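Long-range contacts in fiber protein (Duck adenovirus 1, PDB 6ITX), which probably attaches the virus to host cells through the receptor-binding C-terminal head domain of its trimeric fibre: residues Leu93-Ser98 with Pro193-Ala198; Gly137-Lys142 with Ile294-Val299; Lys218-Leu223 with Tyr264-Ile269; Tyr226-Phe231 with Asn245-Pro250. All coordinates share one frame; numbering follows the deposited sequence.

Contact 1: residues Leu93-Ser98 with Pro193-Ala198; sequences LTRIIS and PLYFAA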
loop_
_atom_site.group_PDB
_atom_site.type_symbol
_atom_site.label_atom_id
_atom_site.label_comp_id
_atom_site.label_asym_id
_atom_site.label_seq_id
_atom_site.Cartn_x
_atom_site.Cartn_y
_atom_site.Cartn_z
ATOM N N LEU A 93 -2.285 13.913 17.226
ATOM C CA LEU A 93 -0.904 13.624 17.591
ATOM C C LEU A 93 -0.452 12.310 16.965
ATOM O O LEU A 93 -1.082 11.266 17.158
ATOM C CB LEU A 93 -0.758 13.561 19.117
ATOM C CG LEU A 93 0.434 12.709 19.601
ATOM C CD1 LEU A 93 1.768 13.442 19.413
ATOM C CD2 LEU A 93 0.282 12.183 21.045
ATOM N N THR A 94 0.645 12.354 16.226
ATOM C CA THR A 94 1.220 11.111 15.729
ATOM C C THR A 94 1.767 10.302 16.902
ATOM O O THR A 94 2.654 10.769 17.620
ATOM C CB THR A 94 2.313 11.410 14.707
ATOM O OG1 THR A 94 1.702 11.751 13.454
ATOM C CG2 THR A 94 3.223 10.213 14.513
ATOM N N ARG A 95 1.232 9.103 17.112
ATOM C CA ARG A 95 1.670 8.225 18.188
ATOM C C ARG A 95 2.449 7.052 17.615
ATOM O O ARG A 95 2.243 6.650 16.465
ATOM C CB ARG A 95 0.482 7.708 19.010
ATOM C CG ARG A 95 -0.543 8.778 19.233
ATOM C CD ARG A 95 -1.559 8.454 20.296
ATOM N NE ARG A 95 -2.494 9.571 20.361
ATOM C CZ ARG A 95 -2.599 10.405 21.390
ATOM N NH1 ARG A 95 -3.461 11.411 21.333
ATOM N NH2 ARG A 95 -1.851 10.228 22.481
ATOM N N ILE A 96 3.348 6.505 18.429
ATOM C CA ILE A 96 4.269 5.473 17.984
ATOM C C ILE A 96 4.376 4.401 19.057
ATOM O O ILE A 96 4.555 4.715 20.237
ATOM C CB ILE A 96 5.662 6.050 17.687
ATOM C CG1 ILE A 96 5.560 7.359 16.891
ATOM C CG2 ILE A 96 6.521 5.005 16.975
ATOM C CD1 ILE A 96 6.848 7.743 16.227
ATOM N N ILE A 97 4.254 3.136 18.650
ATOM C CA ILE A 97 4.601 1.998 19.490
ATOM C C ILE A 97 5.364 1.017 18.622
ATOM O O ILE A 97 5.300 1.060 17.393
ATOM C CB ILE A 97 3.391 1.263 20.137
ATOM C CG1 ILE A 97 2.519 0.583 19.071
ATOM C CG2 ILE A 97 2.602 2.179 21.071
ATOM C CD1 ILE A 97 1.552 -0.438 19.635
ATOM N N SER A 98 6.070 0.111 19.279
ATOM C CA SER A 98 6.773 -0.952 18.591
ATOM C C SER A 98 6.730 -2.215 19.441
ATOM O O SER A 98 6.570 -2.161 20.664
ATOM C CB SER A 98 8.221 -0.542 18.284
ATOM O OG SER A 98 9.006 -0.594 19.450
ATOM N N PRO A 193 -0.978 2.273 23.668
ATOM C CA PRO A 193 -1.281 0.989 23.015
ATOM C C PRO A 193 -2.733 0.823 22.591
ATOM O O PRO A 193 -2.996 0.245 21.524
ATOM C CB PRO A 193 -0.876 -0.031 24.084
ATOM C CG PRO A 193 0.260 0.598 24.724
ATOM C CD PRO A 193 -0.085 2.067 24.823
ATOM N N LEU A 194 -3.680 1.345 23.375
ATOM C CA LEU A 194 -5.093 1.154 23.070
ATOM C C LEU A 194 -5.507 1.820 21.764
ATOM O O LEU A 194 -6.533 1.441 21.186
ATOM C CB LEU A 194 -5.952 1.682 24.222
ATOM C CG LEU A 194 -5.726 1.018 25.582
ATOM C CD1 LEU A 194 -6.682 1.603 26.576
ATOM C CD2 LEU A 194 -5.904 -0.492 25.496
ATOM N N TYR A 195 -4.738 2.793 21.276
ATOM C CA TYR A 195 -5.100 3.448 20.025
ATOM C C TYR A 195 -4.841 2.563 18.822
ATOM O O TYR A 195 -5.268 2.913 17.714
ATOM C CB TYR A 195 -4.333 4.765 19.860
ATOM C CG TYR A 195 -4.958 5.934 20.591
ATOM C CD1 TYR A 195 -5.577 5.757 21.828
ATOM C CD2 TYR A 195 -4.928 7.210 20.049
ATOM C CE1 TYR A 195 -6.154 6.822 22.502
ATOM C CE2 TYR A 195 -5.491 8.288 20.717
ATOM C CZ TYR A 195 -6.103 8.091 21.945
ATOM O OH TYR A 195 -6.674 9.157 22.608
ATOM N N PHE A 196 -4.154 1.439 19.025
ATOM C CA PHE A 196 -3.735 0.545 17.959
ATOM C C PHE A 196 -4.503 -0.773 17.968
ATOM O O PHE A 196 -4.084 -1.736 17.313
ATOM C CB PHE A 196 -2.233 0.275 18.062
ATOM C CG PHE A 196 -1.371 1.484 17.837
ATOM C CD1 PHE A 196 -1.063 2.334 18.888
ATOM C CD2 PHE A 196 -0.829 1.742 16.585
ATOM C CE1 PHE A 196 -0.255 3.426 18.702
ATOM C CE2 PHE A 196 -0.023 2.843 16.381
ATOM C CZ PHE A 196 0.269 3.687 17.451
ATOM N N ALA A 197 -5.592 -0.864 18.712
ATOM C CA ALA A 197 -6.546 -1.917 18.429
ATOM C C ALA A 197 -7.337 -1.544 17.179
ATOM O O ALA A 197 -7.527 -0.362 16.869
ATOM C CB ALA A 197 -7.484 -2.124 19.615
ATOM N N ALA A 198 -7.791 -2.554 16.449
ATOM C CA ALA A 198 -8.501 -2.280 15.205
ATOM C C ALA A 198 -9.888 -1.700 15.490
ATOM O O ALA A 198 -10.595 -2.156 16.395
ATOM C CB ALA A 198 -8.602 -3.550 14.363
#
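Pro193 begins the loop's approach to strand 95-100, its backbone N lying 4.4 Å from Ile97 CG2. The carbonyl oxygen of Pro193 then accepts Phe196 N at 3.0 Å, closing a type I beta turn whose last two side chains start out toward the strand. Tyr195 is the outer one: its CE2 comes 3.3 Å from Arg95 NE, with CD2 beside it. Ring and guanidinium planes are inclined by 58°, so this is no parallel stack; Leu93 CD2 lies against the other face of the guanidinium. A bound glutamine lies about 7 Å from the Tyr195 side chain. Phe196, the inner one, presents a ring face to Ile97, whose CG1 stands 3.9 Å from the centroid of that ring and only 9° off the normal, a CH-pi contact. Ile97 CG1 sits between its backbone N and carbonyl carbon (chi1 66°), a placing that brings it over the Phe196 ring. At the ring edge, Phe196 CZ faces Arg95 O at 3.7 Å, while Leu128 and Ser130 of strand 118-131 also touch Phe196. With no hydrogen bond between the segments, the loop is probably held here by apolar burial around Phe196, supplemented by Arg95 against Tyr195.

Contact 2: residues Gly137-Lys142 with Ile294-Val299; sequences GTIQIK and IPFTYV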
loop_
_atom_site.group_PDB
_atom_site.type_symbol
_atom_site.label_atom_id
_atom_site.label_comp_id
_atom_site.label_asym_id
_atom_site.label_seq_id
_atom_site.Cartn_x
_atom_site.Cartn_y
_atom_site.Cartn_z
ATOM N N GLY A 137 1.801 0.859 9.746
ATOM C CA GLY A 137 2.853 0.100 10.381
ATOM C C GLY A 137 3.675 -0.682 9.374
ATOM O O GLY A 137 3.346 -0.754 8.181
ATOM N N THR A 138 4.775 -1.251 9.877
ATOM C CA THR A 138 5.534 -2.265 9.161
ATOM C C THR A 138 5.691 -3.479 10.065
ATOM O O THR A 138 5.746 -3.353 11.291
ATOM C CB THR A 138 6.927 -1.767 8.707
ATOM O OG1 THR A 138 7.736 -1.474 9.851
ATOM C CG2 THR A 138 6.818 -0.522 7.857
ATOM N N ILE A 139 5.751 -4.661 9.456
ATOM C CA ILE A 139 6.086 -5.885 10.171
ATOM C C ILE A 139 7.272 -6.543 9.470
ATOM O O ILE A 139 7.361 -6.543 8.234
ATOM C CB ILE A 139 4.881 -6.839 10.269
ATOM C CG1 ILE A 139 5.260 -8.106 11.037
ATOM C CG2 ILE A 139 4.343 -7.164 8.902
ATOM C CD1 ILE A 139 4.080 -8.776 11.735
ATOM N N GLN A 140 8.203 -7.066 10.266
ATOM C CA GLN A 140 9.404 -7.717 9.756
ATOM C C GLN A 140 9.593 -9.003 10.537
ATOM O O GLN A 140 9.633 -8.969 11.772
ATOM C CB GLN A 140 10.635 -6.814 9.899
ATOM C CG GLN A 140 11.912 -7.442 9.391
ATOM C CD GLN A 140 13.067 -6.456 9.267
ATOM O OE1 GLN A 140 13.266 -5.593 10.113
ATOM N NE2 GLN A 140 13.833 -6.595 8.208
ATOM N N ILE A 141 9.698 -10.131 9.821
ATOM C CA ILE A 141 9.764 -11.460 10.421
ATOM C C ILE A 141 11.037 -12.154 9.963
ATOM O O ILE A 141 11.383 -12.102 8.777
ATOM C CB ILE A 141 8.529 -12.309 10.050
ATOM C CG1 ILE A 141 7.262 -11.621 10.548
ATOM C CG2 ILE A 141 8.641 -13.752 10.625
ATOM C CD1 ILE A 141 7.241 -11.527 12.051
ATOM N N LYS A 142 11.732 -12.809 10.901
ATOM C CA LYS A 142 12.896 -13.632 10.588
ATOM C C LYS A 142 12.679 -15.032 11.133
ATOM O O LYS A 142 12.255 -15.188 12.281
ATOM C CB LYS A 142 14.168 -13.046 11.184
ATOM C CG LYS A 142 15.404 -13.808 10.783
ATOM C CD LYS A 142 16.637 -13.045 11.193
ATOM C CE LYS A 142 17.866 -13.934 11.226
ATOM N NZ LYS A 142 19.026 -13.098 11.698
ATOM N N ILE A 294 7.470 -4.966 6.026
ATOM C CA ILE A 294 6.334 -4.948 5.112
ATOM C C ILE A 294 5.359 -3.871 5.595
ATOM O O ILE A 294 4.797 -4.011 6.692
ATOM C CB ILE A 294 5.648 -6.318 5.027
ATOM C CG1 ILE A 294 6.670 -7.415 4.687
ATOM C CG2 ILE A 294 4.467 -6.274 4.033
ATOM C CD1 ILE A 294 6.201 -8.826 5.012
ATOM N N PRO A 295 5.116 -2.824 4.818
ATOM C CA PRO A 295 4.154 -1.800 5.260
ATOM C C PRO A 295 2.715 -2.217 5.009
ATOM O O PRO A 295 2.397 -2.834 3.990
ATOM C CB PRO A 295 4.535 -0.579 4.420
ATOM C CG PRO A 295 5.131 -1.166 3.216
ATOM C CD PRO A 295 5.864 -2.399 3.629
ATOM N N PHE A 296 1.845 -1.876 5.962
ATOM C CA PHE A 296 0.414 -2.137 5.873
ATOM C C PHE A 296 -0.327 -1.063 6.655
ATOM O O PHE A 296 0.252 -0.382 7.508
ATOM C CB PHE A 296 0.061 -3.517 6.433
ATOM C CG PHE A 296 0.387 -3.669 7.905
ATOM C CD1 PHE A 296 1.678 -3.991 8.317
ATOM C CD2 PHE A 296 -0.589 -3.451 8.871
ATOM C CE1 PHE A 296 1.984 -4.102 9.658
ATOM C CE2 PHE A 296 -0.287 -3.563 10.213
ATOM C CZ PHE A 296 1.006 -3.895 10.608
ATOM N N THR A 297 -1.628 -0.937 6.380
ATOM C CA THR A 297 -2.472 0.070 7.015
ATOM C C THR A 297 -3.803 -0.540 7.435
ATOM O O THR A 297 -4.402 -1.313 6.686
ATOM C CB THR A 297 -2.725 1.258 6.065
ATOM O OG1 THR A 297 -1.522 2.033 5.900
ATOM C CG2 THR A 297 -3.826 2.160 6.603
ATOM N N TYR A 298 -4.274 -0.198 8.632
ATOM C CA TYR A 298 -5.645 -0.513 9.027
ATOM C C TYR A 298 -6.198 0.637 9.856
ATOM O O TYR A 298 -5.451 1.514 10.317
ATOM C CB TYR A 298 -5.738 -1.835 9.816
ATOM C CG TYR A 298 -4.969 -1.817 11.113
ATOM C CD1 TYR A 298 -3.614 -2.087 11.129
ATOM C CD2 TYR A 298 -5.587 -1.509 12.314
ATOM C CE1 TYR A 298 -2.895 -2.057 12.298
ATOM C CE2 TYR A 298 -4.872 -1.480 13.495
ATOM C CZ TYR A 298 -3.523 -1.757 13.480
ATOM O OH TYR A 298 -2.783 -1.735 14.644
ATOM N N VAL A 299 -7.520 0.608 10.059
ATOM C CA VAL A 299 -8.194 1.634 10.852
ATOM C C VAL A 299 -7.919 1.397 12.332
ATOM O O VAL A 299 -8.218 0.328 12.876
ATOM C CB VAL A 299 -9.702 1.648 10.580
ATOM C CG1 VAL A 299 -10.297 2.964 11.033
ATOM C CG2 VAL A 299 -10.006 1.424 9.122
#
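Gly137 and Phe296 exchange two backbone hydrogen bonds: Gly137 N reaches Phe296 O at 3.0 Å, and Phe296 N returns to Gly137 O at 2.9 Å. Two residues along strand 134-144, Ile139 makes the same exchange with Ile294, with Ile294 N 2.7 Å from Ile139 O. Between them Thr138 and Pro295 form a non-hydrogen-bonded pair, in which Thr138 CG2 lies 3.9 Å from Pro295 CA. This is regular antiparallel pairing within the beta-rich fibre head, joining strand 134-144 to the last strand of the chain. On the Ile139 face, Phe296 CG stands between its own backbone N and carbonyl carbon (chi1 62°), so the ring leans across Gly137 and brings CE1 to 3.9 Å from Ile139 CG2. Met265 of strand 262-271 packs against both Ile139 and Phe296. On the other face the trimer takes over: Thr138 and Pro295 pack on Leu134 and Thr297 of the second subunit. Further along the last strand, Val299 touches the bound glutamine.

Contact 3: residues Lys218-Leu223 with Tyr264-Ile269; sequences KEETEL and YMVFVI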
loop_
_atom_site.group_PDB
_atom_site.type_symbol
_atom_site.label_atom_id
_atom_site.label_comp_id
_atom_site.label_asym_id
_atom_site.label_seq_id
_atom_site.Cartn_x
_atom_site.Cartn_y
_atom_site.Cartn_z
ATOM N N LYS A 218 -5.477 -19.635 10.425
ATOM C CA LYS A 218 -6.579 -19.430 9.489
ATOM C C LYS A 218 -5.983 -19.102 8.125
ATOM O O LYS A 218 -5.222 -18.138 8.005
ATOM C CB LYS A 218 -7.511 -18.301 9.955
ATOM C CG LYS A 218 -8.361 -18.627 11.202
ATOM C CD LYS A 218 -9.533 -19.550 10.893
ATOM C CE LYS A 218 -10.483 -19.673 12.082
ATOM N NZ LYS A 218 -11.914 -19.949 11.671
ATOM N N GLU A 219 -6.300 -19.917 7.115
ATOM C CA GLU A 219 -5.891 -19.614 5.749
ATOM C C GLU A 219 -6.587 -18.333 5.307
ATOM O O GLU A 219 -7.688 -18.019 5.753
ATOM C CB GLU A 219 -6.236 -20.790 4.808
ATOM C CG GLU A 219 -5.414 -20.846 3.468
ATOM C CD GLU A 219 -3.890 -21.068 3.678
ATOM O OE1 GLU A 219 -3.086 -20.178 3.248
ATOM O OE2 GLU A 219 -3.481 -22.132 4.258
ATOM N N GLU A 220 -5.927 -17.563 4.447
ATOM C CA GLU A 220 -6.513 -16.287 4.044
ATOM C C GLU A 220 -7.859 -16.436 3.327
ATOM O O GLU A 220 -8.623 -15.465 3.275
ATOM C CB GLU A 220 -5.531 -15.502 3.174
ATOM C CG GLU A 220 -5.310 -16.069 1.812
ATOM C CD GLU A 220 -4.298 -17.192 1.831
ATOM O OE1 GLU A 220 -3.795 -17.524 2.941
ATOM O OE2 GLU A 220 -4.002 -17.738 0.738
ATOM N N THR A 221 -8.190 -17.617 2.806
ATOM C CA THR A 221 -9.506 -17.810 2.210
ATOM C C THR A 221 -10.601 -18.000 3.240
ATOM O O THR A 221 -11.771 -18.133 2.856
ATOM C CB THR A 221 -9.538 -19.015 1.271
ATOM O OG1 THR A 221 -8.869 -20.120 1.883
ATOM C CG2 THR A 221 -8.895 -18.681 -0.056
ATOM N N GLU A 222 -10.259 -18.043 4.522
ATOM C CA GLU A 222 -11.232 -18.215 5.591
ATOM C C GLU A 222 -11.427 -16.934 6.376
ATOM O O GLU A 222 -12.270 -16.888 7.283
ATOM C CB GLU A 222 -10.787 -19.343 6.527
ATOM C CG GLU A 222 -10.080 -20.462 5.801
ATOM C CD GLU A 222 -10.175 -21.785 6.520
ATOM O OE1 GLU A 222 -9.183 -22.171 7.183
ATOM O OE2 GLU A 222 -11.244 -22.429 6.417
ATOM N N LEU A 223 -10.672 -15.895 6.053
ATOM C CA LEU A 223 -10.830 -14.630 6.746
ATOM C C LEU A 223 -12.098 -13.917 6.273
ATOM O O LEU A 223 -12.462 -13.999 5.092
ATOM C CB LEU A 223 -9.596 -13.756 6.509
ATOM C CG LEU A 223 -8.316 -14.435 7.006
ATOM C CD1 LEU A 223 -7.107 -13.588 6.716
ATOM C CD2 LEU A 223 -8.416 -14.715 8.500
ATOM N N TYR A 264 -4.813 -10.131 13.029
ATOM C CA TYR A 264 -4.303 -11.391 12.501
ATOM C C TYR A 264 -3.569 -11.139 11.192
ATOM O O TYR A 264 -3.990 -10.323 10.367
ATOM C CB TYR A 264 -5.441 -12.392 12.265
ATOM C CG TYR A 264 -5.015 -13.746 11.716
ATOM C CD1 TYR A 264 -4.238 -14.624 12.478
ATOM C CD2 TYR A 264 -5.412 -14.162 10.451
ATOM C CE1 TYR A 264 -3.856 -15.872 11.990
ATOM C CE2 TYR A 264 -5.042 -15.424 9.950
ATOM C CZ TYR A 264 -4.260 -16.275 10.722
ATOM O OH TYR A 264 -3.881 -17.524 10.230
ATOM N N MET A 265 -2.461 -11.837 11.008
ATOM C CA MET A 265 -1.630 -11.657 9.830
ATOM C C MET A 265 -1.184 -13.024 9.372
ATOM O O MET A 265 -0.482 -13.716 10.113
ATOM C CB MET A 265 -0.428 -10.785 10.147
ATOM C CG MET A 265 -0.859 -9.447 10.678
ATOM S SD MET A 265 0.474 -8.289 10.630
ATOM C CE MET A 265 -0.376 -6.883 10.007
ATOM N N VAL A 266 -1.605 -13.432 8.183
ATOM C CA VAL A 266 -1.141 -14.687 7.612
ATOM C C VAL A 266 -0.208 -14.359 6.456
ATOM O O VAL A 266 -0.513 -13.491 5.627
ATOM C CB VAL A 266 -2.309 -15.599 7.189
ATOM C CG1 VAL A 266 -3.309 -14.855 6.345
ATOM C CG2 VAL A 266 -1.770 -16.825 6.473
ATOM N N PHE A 267 0.956 -15.003 6.452
ATOM C CA PHE A 267 1.997 -14.811 5.448
ATOM C C PHE A 267 2.028 -16.031 4.548
ATOM O O PHE A 267 2.038 -17.164 5.045
ATOM C CB PHE A 267 3.373 -14.651 6.097
ATOM C CG PHE A 267 3.517 -13.431 6.940
ATOM C CD1 PHE A 267 2.906 -13.348 8.168
ATOM C CD2 PHE A 267 4.280 -12.367 6.504
ATOM C CE1 PHE A 267 3.047 -12.224 8.938
ATOM C CE2 PHE A 267 4.419 -11.231 7.265
ATOM C CZ PHE A 267 3.808 -11.156 8.485
ATOM N N VAL A 268 2.052 -15.811 3.238
ATOM C CA VAL A 268 2.271 -16.882 2.267
ATOM C C VAL A 268 3.488 -16.498 1.437
ATOM O O VAL A 268 3.535 -15.401 0.863
ATOM C CB VAL A 268 1.046 -17.119 1.374
ATOM C CG1 VAL A 268 1.309 -18.237 0.383
ATOM C CG2 VAL A 268 -0.145 -17.451 2.222
ATOM N N ILE A 269 4.468 -17.391 1.386
ATOM C CA ILE A 269 5.767 -17.133 0.777
ATOM C C ILE A 269 6.039 -18.295 -0.164
ATOM O O ILE A 269 5.828 -19.454 0.216
ATOM C CB ILE A 269 6.867 -17.009 1.857
ATOM C CG1 ILE A 269 6.747 -15.682 2.621
ATOM C CG2 ILE A 269 8.255 -17.177 1.265
ATOM C CD1 ILE A 269 7.661 -15.603 3.873
#
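Tyr264 sends its side chain from strand 264-269 into the loop 218-223, with CG anti to the backbone N (chi1 180°). Beyond CB, one long side of the ring does the touching. CD2 meets Leu223 CD2 at 3.6 Å, the leucine crossing the tyrosine at about a right angle. Next along, CE2 lies 3.3 Å from Lys218 O, which sits at the ring edge and in its plane. At the tip, OH accepts the backbone N-H of Lys218, Lys218 N to Tyr264 OH being 2.7 Å with 161° at the hydrogen.

Two further strand residues extend the contact. Val266 CG1 touches both Glu220 CB (3.9 Å) and Leu223 CD1 (4.0 Å). Val268 CG2 approaches the carboxylate of Glu220, 3.7 Å from its OE1. The loop folds back through a turn in which Glu222 N donates to Glu219 O at 2.9 Å. Glu219 starts away from the strand but bends back; its carboxylate bonds to Tyr217 and forms a salt bridge with Arg160. Because strand side chains alternate, Met265 and Phe267 point to the opposite face and pack on strand 288-299, so the loop covers the face carrying Tyr264, Val266 and Val268. The chemistry is divided: a directional bond ties the loop at Lys218 to the tyrosine hydroxyl, valine and leucine methyls pack with Glu220 CB, and the Glu220 carboxylate has a long, weak ion pair with Arg160.

Contact 4: residues Tyr226-Phe231 with Asn245-Pro250; sequences YTRHSF and NLYVCP. With SO4 (sulfate ion), chain N.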
loop_
_atom_site.group_PDB
_atom_site.type_symbol
_atom_site.label_atom_id
_atom_site.label_comp_id
_atom_site.label_asym_id
_atom_site.label_seq_id
_atom_site.Cartn_x
_atom_site.Cartn_y
_atom_site.Cartn_z
ATOM N N TYR A 226 -9.918 -9.202 3.974
ATOM C CA TYR A 226 -8.523 -8.900 4.246
ATOM C C TYR A 226 -8.050 -7.882 3.228
ATOM O O TYR A 226 -8.662 -7.691 2.174
ATOM C CB TYR A 226 -7.626 -10.146 4.203
ATOM C CG TYR A 226 -7.586 -10.875 2.874
ATOM C CD1 TYR A 226 -7.043 -10.273 1.732
ATOM C CD2 TYR A 226 -8.074 -12.180 2.754
ATOM C CE1 TYR A 226 -7.015 -10.934 0.506
ATOM C CE2 TYR A 226 -8.044 -12.854 1.537
ATOM C CZ TYR A 226 -7.508 -12.227 0.424
ATOM O OH TYR A 226 -7.478 -12.880 -0.778
ATOM N N THR A 227 -6.944 -7.246 3.563
ATOM C CA THR A 227 -6.156 -6.451 2.644
ATOM C C THR A 227 -4.876 -7.216 2.378
ATOM O O THR A 227 -4.417 -7.994 3.227
ATOM C CB THR A 227 -5.841 -5.080 3.235
ATOM O OG1 THR A 227 -5.055 -5.238 4.430
ATOM C CG2 THR A 227 -7.145 -4.355 3.573
ATOM N N ARG A 228 -4.320 -7.040 1.192
ATOM C CA ARG A 228 -3.170 -7.831 0.802
ATOM C C ARG A 228 -1.993 -6.923 0.520
ATOM O O ARG A 228 -2.148 -5.846 -0.061
ATOM C CB ARG A 228 -3.458 -8.701 -0.419
ATOM C CG ARG A 228 -2.476 -9.843 -0.520
ATOM C CD ARG A 228 -2.544 -10.560 -1.826
ATOM N NE ARG A 228 -2.331 -9.643 -2.932
ATOM C CZ ARG A 228 -2.431 -10.011 -4.203
ATOM N NH1 ARG A 228 -2.229 -9.132 -5.175
ATOM N NH2 ARG A 228 -2.729 -11.270 -4.492
ATOM N N HIS A 229 -0.814 -7.371 0.929
ATOM C CA HIS A 229 0.398 -6.586 0.773
ATOM C C HIS A 229 1.488 -7.483 0.211
ATOM O O HIS A 229 1.819 -8.511 0.809
ATOM C CB HIS A 229 0.793 -5.941 2.103
ATOM C CG HIS A 229 -0.266 -5.018 2.645
ATOM N ND1 HIS A 229 -1.408 -5.472 3.287
ATOM C CD2 HIS A 229 -0.403 -3.675 2.542
ATOM C CE1 HIS A 229 -2.165 -4.444 3.615
ATOM N NE2 HIS A 229 -1.579 -3.342 3.171
ATOM N N SER A 230 2.002 -7.120 -0.965
ATOM C CA SER A 230 2.923 -7.979 -1.692
ATOM C C SER A 230 4.366 -7.593 -1.408
ATOM O O SER A 230 4.704 -6.406 -1.329
ATOM C CB SER A 230 2.654 -7.928 -3.192
ATOM O OG SER A 230 1.536 -8.724 -3.509
ATOM N N PHE A 231 5.212 -8.612 -1.288
ATOM C CA PHE A 231 6.593 -8.450 -0.869
ATOM C C PHE A 231 7.362 -9.677 -1.336
ATOM O O PHE A 231 6.803 -10.570 -1.984
ATOM C CB PHE A 231 6.691 -8.271 0.653
ATOM C CG PHE A 231 6.480 -9.543 1.441
ATOM C CD1 PHE A 231 5.199 -9.936 1.815
ATOM C CD2 PHE A 231 7.566 -10.344 1.821
ATOM C CE1 PHE A 231 4.987 -11.112 2.557
ATOM C CE2 PHE A 231 7.377 -11.528 2.561
ATOM C CZ PHE A 231 6.078 -11.910 2.933
ATOM N N ASN A 245 3.062 -12.730 0.192
ATOM C CA ASN A 245 1.877 -11.929 0.417
ATOM C C ASN A 245 1.535 -11.926 1.898
ATOM O O ASN A 245 1.646 -12.947 2.579
ATOM C CB ASN A 245 0.724 -12.424 -0.459
ATOM C CG ASN A 245 0.835 -11.885 -1.886
ATOM O OD1 ASN A 245 0.719 -10.682 -2.110
ATOM N ND2 ASN A 245 1.098 -12.767 -2.846
ATOM N N LEU A 246 1.192 -10.746 2.394
ATOM C CA LEU A 246 0.746 -10.554 3.760
ATOM C C LEU A 246 -0.737 -10.241 3.699
ATOM O O LEU A 246 -1.155 -9.410 2.890
ATOM C CB LEU A 246 1.518 -9.411 4.434
ATOM C CG LEU A 246 0.925 -8.800 5.710
ATOM C CD1 LEU A 246 0.867 -9.812 6.847
ATOM C CD2 LEU A 246 1.734 -7.628 6.124
ATOM N N TYR A 247 -1.530 -10.926 4.517
ATOM C CA TYR A 247 -2.975 -10.727 4.552
ATOM C C TYR A 247 -3.335 -10.240 5.943
ATOM O O TYR A 247 -3.108 -10.953 6.929
ATOM C CB TYR A 247 -3.741 -12.012 4.208
ATOM C CG TYR A 247 -3.384 -12.565 2.853
ATOM C CD1 TYR A 247 -2.197 -13.239 2.671
ATOM C CD2 TYR A 247 -4.230 -12.400 1.749
ATOM C CE1 TYR A 247 -1.840 -13.733 1.453
ATOM C CE2 TYR A 247 -3.879 -12.899 0.510
ATOM C CZ TYR A 247 -2.663 -13.564 0.373
ATOM O OH TYR A 247 -2.239 -14.099 -0.824
ATOM N N VAL A 248 -3.871 -9.024 6.027
ATOM C CA VAL A 248 -4.199 -8.416 7.306
ATOM C C VAL A 248 -5.697 -8.507 7.505
ATOM O O VAL A 248 -6.480 -8.190 6.601
ATOM C CB VAL A 248 -3.729 -6.958 7.381
ATOM C CG1 VAL A 248 -4.141 -6.359 8.700
ATOM C CG2 VAL A 248 -2.239 -6.863 7.163
ATOM N N CYS A 249 -6.088 -8.930 8.678
ATOM C CA CYS A 249 -7.479 -9.060 9.037
ATOM C C CYS A 249 -7.557 -8.993 10.550
ATOM O O CYS A 249 -6.904 -9.797 11.239
ATOM C CB CYS A 249 -8.070 -10.374 8.541
ATOM S SG CYS A 249 -9.756 -10.541 9.113
ATOM N N PRO A 250 -8.309 -8.046 11.105
ATOM C CA PRO A 250 -8.451 -7.993 12.559
ATOM C C PRO A 250 -9.084 -9.268 13.106
ATOM O O PRO A 250 -9.753 -10.024 12.399
ATOM C CB PRO A 250 -9.340 -6.765 12.774
ATOM C CG PRO A 250 -8.943 -5.875 11.641
ATOM C CD PRO A 250 -8.823 -6.824 10.471
HETATM S S SO4 N . -0.766 -10.387 -8.770
HETATM O O1 SO4 N . 0.315 -9.826 -9.616
HETATM O O2 SO4 N . -1.045 -9.463 -7.662
HETATM O O3 SO4 N . -1.979 -10.541 -9.580
HETATM O O4 SO4 N . -0.360 -11.663 -8.151
#
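Leu246 O accepts the backbone N-H of His229, with His229 N 2.8 Å from Leu246 O, and Leu246 N answers to His229 O. Thr227 and Val248 form the next such pair of this beta hairpin. On the face carrying Arg228, Ser230, Asn245 and Tyr247, the Tyr247 ring meets two neighbours, one at its edge and one over its face. Its edge meets the face of Tyr226 in a T-shaped pair, with ring centroids 4.8 Å apart and planes at 87°. Its own face receives Arg228 CG, 3.9 Å from the Tyr247 centroid, in a CH-pi contact. Arg228 then bends at chi3 (57°), and its NH1 bonds to O2 of a sulfate at 2.8 Å; the Arg228 residues of the second and third subunits hold the same ion, probably acquired from the crystallisation liquor. Strand 241-253 is flanked on its far side by strand 262-271, and strand 226-235 by strand 288-299. Tyr226 and Thr227 also pair with a strand of the third subunit, and Phe231 with one of the second, so the sheet continues through the trimer.

Overall arrangement
All four contacts reach one mixed sheet of the fibre head. Contacts 3 and 4 are close, with centres about 8 Å apart on adjacent strands 241-253 and 262-271; the centres of contacts 2 and 4 are about 9 Å apart, where strand 288-299 flanks strand 226-235. Contact 1 is farthest from contact 3, their centres about 23 Å apart across the chain's centre, yet it touches contact 2 through Phe196 O and Tyr298 OH, and contact 4 through Ala198 on Pro250. Along the chain, contact 4 falls between the segments of contact 3, and both between those of contact 2, whose segments alternate with contact 1's. Distant sequence thus converges on one sheet, and contacts 1, 2 and 4 also reach neighbouring subunits.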